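Local atomic coordinates of lysyl oxidase (Pichia pastoris, PDB entry 1W7C), a protein that probably oxidises primary amines, including peptidyl lysine, to aldehydes using a copper ion and a protein-derived topaquinone cofactor. Residues I195-T207 against K255-Q267. Numbering follows the deposited sequence. Where two conformers were deposited one is given.
Sequences INTENDAENLVPT and KIDVDNLDWTVIQ. With NAG (2-acetamido-2-deoxy-beta-D-glucopyranose), chain S.
Asn199 and Thr264 meet because both first torsions place the polar branch between the backbone N and carbonyl carbon: CG of Asn199 at chi1 60°, OG1 of Thr264 at 72°. Both segments probably belong to a small domain of the N2/N3 type found in copper amine oxidases; a short 3-10 turn ending at Leu204 meets the 3-10 turn 262-264, joining the connection between strands 187-195 and 209-214 to the long loop after helix 238-246. Across the contact Asn199 ND2 donates to Thr264 OG1 at 3.2 Å, nearly straight and close to the amide plane. The hydroxyl donates its own hydrogen bond to Leu261 O, 2.8 Å away from OG1, and takes another from a water that also donates to Asn199 OD1. A second water accepts from Asn199 ND2 and Ile266 N, so both ends of the amide are engaged. On its carbon side, Thr264 CB lies 3.7 Å from Ala201 CB and also touches Leu204 CD1. A valine in place of Thr264 would probably leave Asn199 ND2 and the first water without their shared partner OG1, the amide held less firmly, and cost Leu261 O its hydroxyl donor.

The apolar half runs on from there. The side chains of Val205 and Ile256 cross at about a right angle, CG1 against CG2, and Val205 CG1 rests 3.9 Å from Leu261 CD2. Ile195 and Ile256 come tip to tip, and Val258 CG1 packs against Ile195 CG2; helix 153-163 lies against Ile195 through Ile163. Tyr418 of the second subunit hydrogen-bonds Asn199 O. Asp262 OD2 accepts from O3 of a glycan NAG. Thr264 CG2 lies over the centre of the Trp263 ring, which stacks with His480 of the enzyme domain, and Leu204 O approaches the ring's edge, 3.4 Å from Trp263 CH2.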
# COMPACT_ATOMS: atom_id res chain seq x y z
N ILE A 195 1.64 -32.93 16.92
CA ILE A 195 2.92 -33.48 17.38
C ILE A 195 3.68 -32.41 18.18
O ILE A 195 3.72 -31.25 17.78
CB ILE A 195 3.77 -33.96 16.17
CG1 ILE A 195 3.00 -34.97 15.28
CG2 ILE A 195 5.10 -34.52 16.64
CD1 ILE A 195 2.71 -36.27 15.91
N ASN A 196 4.29 -32.79 19.29
CA ASN A 196 5.11 -31.86 20.07
C ASN A 196 6.38 -31.55 19.32
O ASN A 196 7.00 -32.43 18.73
CB ASN A 196 5.54 -32.44 21.43
CG ASN A 196 4.39 -32.73 22.36
OD1 ASN A 196 3.29 -32.20 22.22
ND2 ASN A 196 4.66 -33.57 23.35
N THR A 197 6.78 -30.28 19.36
CA THR A 197 8.05 -29.84 18.77
C THR A 197 8.82 -29.05 19.79
O THR A 197 8.28 -28.61 20.80
CB THR A 197 7.83 -28.95 17.55
OG1 THR A 197 7.37 -27.66 17.97
CG2 THR A 197 6.80 -29.51 16.60
N GLU A 198 10.10 -28.85 19.50
CA GLU A 198 10.96 -28.06 20.36
C GLU A 198 10.96 -26.56 20.00
O GLU A 198 11.54 -25.76 20.74
CB GLU A 198 12.39 -28.59 20.33
CG GLU A 198 13.24 -28.14 19.15
CD GLU A 198 14.69 -28.61 19.23
OE1 GLU A 198 15.29 -28.87 18.16
OE2 GLU A 198 15.25 -28.70 20.35
N ASN A 199 10.27 -26.19 18.92
CA ASN A 199 10.42 -24.84 18.35
C ASN A 199 9.08 -24.15 18.08
O ASN A 199 8.97 -23.30 17.22
CB ASN A 199 11.26 -24.88 17.06
CG ASN A 199 10.64 -25.76 15.98
OD1 ASN A 199 10.02 -26.78 16.26
ND2 ASN A 199 10.78 -25.34 14.73
N ASP A 200 8.08 -24.53 18.84
CA ASP A 200 6.76 -23.88 18.80
C ASP A 200 6.09 -24.03 17.44
O ASP A 200 5.27 -23.19 17.08
CB ASP A 200 6.90 -22.37 19.15
CG ASP A 200 5.59 -21.73 19.55
OD1 ASP A 200 4.89 -22.37 20.37
OD2 ASP A 200 5.15 -20.62 19.10
N ALA A 201 6.38 -25.12 16.72
CA ALA A 201 5.85 -25.37 15.38
C ALA A 201 4.73 -26.42 15.34
O ALA A 201 4.47 -27.00 14.31
CB ALA A 201 6.98 -25.76 14.43
N GLU A 202 4.07 -26.64 16.48
CA GLU A 202 2.99 -27.64 16.61
C GLU A 202 1.92 -27.41 15.55
O GLU A 202 1.31 -28.37 15.06
CB GLU A 202 2.37 -27.58 18.00
CG GLU A 202 3.26 -28.18 19.10
CD GLU A 202 4.45 -27.32 19.52
OE1 GLU A 202 4.45 -26.07 19.35
OE2 GLU A 202 5.38 -27.90 20.09
N ASN A 203 1.70 -26.16 15.18
CA ASN A 203 0.65 -25.86 14.19
C ASN A 203 0.96 -26.39 12.79
O ASN A 203 0.04 -26.49 11.98
CB ASN A 203 0.41 -24.34 14.08
CG ASN A 203 -0.67 -23.82 15.01
OD1 ASN A 203 -1.07 -22.67 14.91
ND2 ASN A 203 -1.12 -24.65 15.93
N LEU A 204 2.22 -26.74 12.52
CA LEU A 204 2.61 -27.33 11.25
C LEU A 204 2.54 -28.85 11.24
O LEU A 204 2.74 -29.46 10.20
CB LEU A 204 4.02 -26.87 10.86
CG LEU A 204 4.23 -25.35 10.71
CD1 LEU A 204 5.62 -25.03 10.19
CD2 LEU A 204 3.18 -24.71 9.82
N VAL A 205 2.21 -29.45 12.39
CA VAL A 205 2.10 -30.90 12.51
C VAL A 205 0.80 -31.35 13.18
O VAL A 205 0.80 -32.09 14.17
CB VAL A 205 3.36 -31.47 13.22
CG1 VAL A 205 4.54 -31.48 12.26
CG2 VAL A 205 3.71 -30.65 14.45
N PRO A 206 -0.33 -30.92 12.60
CA PRO A 206 -1.63 -31.44 13.01
C PRO A 206 -1.80 -32.88 12.55
O PRO A 206 -1.44 -33.23 11.41
CB PRO A 206 -2.62 -30.53 12.26
CG PRO A 206 -1.90 -30.17 10.97
CD PRO A 206 -0.45 -30.04 11.42
N THR A 207 -2.35 -33.72 13.42
CA THR A 207 -2.41 -35.17 13.17
C THR A 207 -3.61 -35.68 12.40
O THR A 207 -3.59 -36.82 11.95
CB THR A 207 -2.39 -35.93 14.49
OG1 THR A 207 -3.55 -35.60 15.27
CG2 THR A 207 -1.17 -35.54 15.34
N LYS A 255 1.11 -40.91 7.98
CA LYS A 255 1.57 -40.33 9.23
C LYS A 255 2.64 -39.28 8.97
O LYS A 255 3.38 -39.33 7.99
CB LYS A 255 2.09 -41.43 10.17
CG LYS A 255 1.01 -42.43 10.56
CD LYS A 255 1.55 -43.62 11.35
CE LYS A 255 0.46 -44.67 11.56
NZ LYS A 255 1.04 -45.94 12.06
N ILE A 256 2.72 -38.31 9.87
CA ILE A 256 3.73 -37.28 9.83
C ILE A 256 5.11 -37.91 10.01
O ILE A 256 5.29 -38.77 10.88
CB ILE A 256 3.48 -36.24 10.94
CG1 ILE A 256 2.16 -35.50 10.67
CG2 ILE A 256 4.58 -35.24 10.99
CD1 ILE A 256 1.59 -34.77 11.90
N ASP A 257 6.07 -37.47 9.20
CA ASP A 257 7.47 -37.85 9.39
C ASP A 257 8.11 -36.98 10.48
O ASP A 257 8.67 -35.91 10.22
CB ASP A 257 8.24 -37.74 8.07
CG ASP A 257 9.66 -38.26 8.17
OD1 ASP A 257 10.13 -38.60 9.27
OD2 ASP A 257 10.37 -38.37 7.17
N VAL A 258 8.03 -37.47 11.71
CA VAL A 258 8.50 -36.73 12.88
C VAL A 258 10.02 -36.69 13.02
O VAL A 258 10.55 -35.90 13.81
CB VAL A 258 7.85 -37.25 14.19
CG1 VAL A 258 6.33 -37.16 14.10
CG2 VAL A 258 8.31 -38.68 14.54
N ASP A 259 10.71 -37.47 12.21
CA ASP A 259 12.15 -37.52 12.20
C ASP A 259 12.76 -36.44 11.31
O ASP A 259 13.97 -36.20 11.38
CB ASP A 259 12.63 -38.90 11.75
CG ASP A 259 12.24 -40.00 12.72
OD1 ASP A 259 12.19 -39.74 13.94
OD2 ASP A 259 11.96 -41.15 12.34
N ASN A 260 11.93 -35.79 10.48
CA ASN A 260 12.44 -34.82 9.52
C ASN A 260 11.59 -33.57 9.55
O ASN A 260 10.75 -33.35 8.70
CB ASN A 260 12.52 -35.46 8.13
CG ASN A 260 13.55 -36.58 8.07
OD1 ASN A 260 14.75 -36.32 8.19
ND2 ASN A 260 13.09 -37.81 7.94
N LEU A 261 11.86 -32.73 10.55
CA LEU A 261 11.07 -31.51 10.80
C LEU A 261 11.89 -30.22 10.59
O LEU A 261 11.49 -29.14 11.03
CB LEU A 261 10.49 -31.54 12.23
CG LEU A 261 9.48 -32.68 12.47
CD1 LEU A 261 9.06 -32.73 13.93
CD2 LEU A 261 8.27 -32.53 11.56
N ASP A 262 13.01 -30.31 9.90
CA ASP A 262 13.81 -29.12 9.67
C ASP A 262 13.07 -28.04 8.88
O ASP A 262 13.40 -26.85 9.00
CB ASP A 262 15.12 -29.48 8.97
CG ASP A 262 16.09 -30.25 9.87
OD1 ASP A 262 15.89 -30.32 11.12
OD2 ASP A 262 17.12 -30.79 9.41
N TRP A 263 12.10 -28.45 8.06
CA TRP A 263 11.24 -27.55 7.29
C TRP A 263 10.37 -26.63 8.18
O TRP A 263 9.75 -25.69 7.68
CB TRP A 263 10.39 -28.35 6.31
CG TRP A 263 9.48 -29.34 6.95
CD1 TRP A 263 9.78 -30.61 7.34
CD2 TRP A 263 8.10 -29.13 7.31
NE1 TRP A 263 8.68 -31.20 7.91
CE2 TRP A 263 7.63 -30.32 7.90
CE3 TRP A 263 7.21 -28.06 7.19
CZ2 TRP A 263 6.33 -30.48 8.36
CZ3 TRP A 263 5.91 -28.22 7.63
CH2 TRP A 263 5.48 -29.42 8.21
N THR A 264 10.27 -26.95 9.47
CA THR A 264 9.52 -26.10 10.40
C THR A 264 10.39 -25.02 11.06
O THR A 264 9.86 -24.21 11.82
CB THR A 264 8.86 -26.92 11.52
OG1 THR A 264 9.86 -27.41 12.42
CG2 THR A 264 8.05 -28.14 10.98
N VAL A 265 11.71 -25.04 10.84
CA VAL A 265 12.64 -24.17 11.56
C VAL A 265 12.83 -22.81 10.90
O VAL A 265 13.14 -22.70 9.71
CB VAL A 265 14.02 -24.88 11.72
CG1 VAL A 265 15.01 -23.97 12.39
CG2 VAL A 265 13.85 -26.19 12.48
N ILE A 266 12.65 -21.75 11.69
CA ILE A 266 12.70 -20.39 11.16
C ILE A 266 14.11 -19.88 10.93
O ILE A 266 14.40 -19.30 9.91
CB ILE A 266 11.95 -19.42 12.10
CG1 ILE A 266 10.48 -19.77 12.25
CG2 ILE A 266 12.10 -17.96 11.61
CD1 ILE A 266 9.90 -19.13 13.47
N GLN A 267 14.97 -20.02 11.91
CA GLN A 267 16.24 -19.31 11.89
C GLN A 267 17.22 -19.94 10.91
O GLN A 267 17.05 -21.09 10.50
CB GLN A 267 16.79 -19.27 13.28
CG GLN A 267 17.38 -20.58 13.80
CD GLN A 267 16.36 -21.45 14.51
OE1 GLN A 267 15.15 -21.19 14.44
NE2 GLN A 267 16.85 -22.49 15.20
C1 NAG S . 20.62 -27.54 7.61
C2 NAG S . 19.27 -28.27 7.73
C3 NAG S . 19.28 -29.74 7.23
C4 NAG S . 20.16 -29.93 6.00
C5 NAG S . 21.51 -29.23 6.19
C6 NAG S . 22.43 -29.40 4.98
C7 NAG S . 17.91 -27.38 9.61
C8 NAG S . 17.67 -27.43 11.09
N2 NAG S . 18.83 -28.24 9.12
O3 NAG S . 17.96 -30.26 6.98
O4 NAG S . 20.37 -31.31 5.77
O5 NAG S . 21.28 -27.85 6.39
O6 NAG S . 21.87 -28.70 3.89
O7 NAG S . 17.27 -26.58 8.91
O HOH W 1 11.57 -22.41 14.41
O HOH W 2 10.09 -28.99 14.67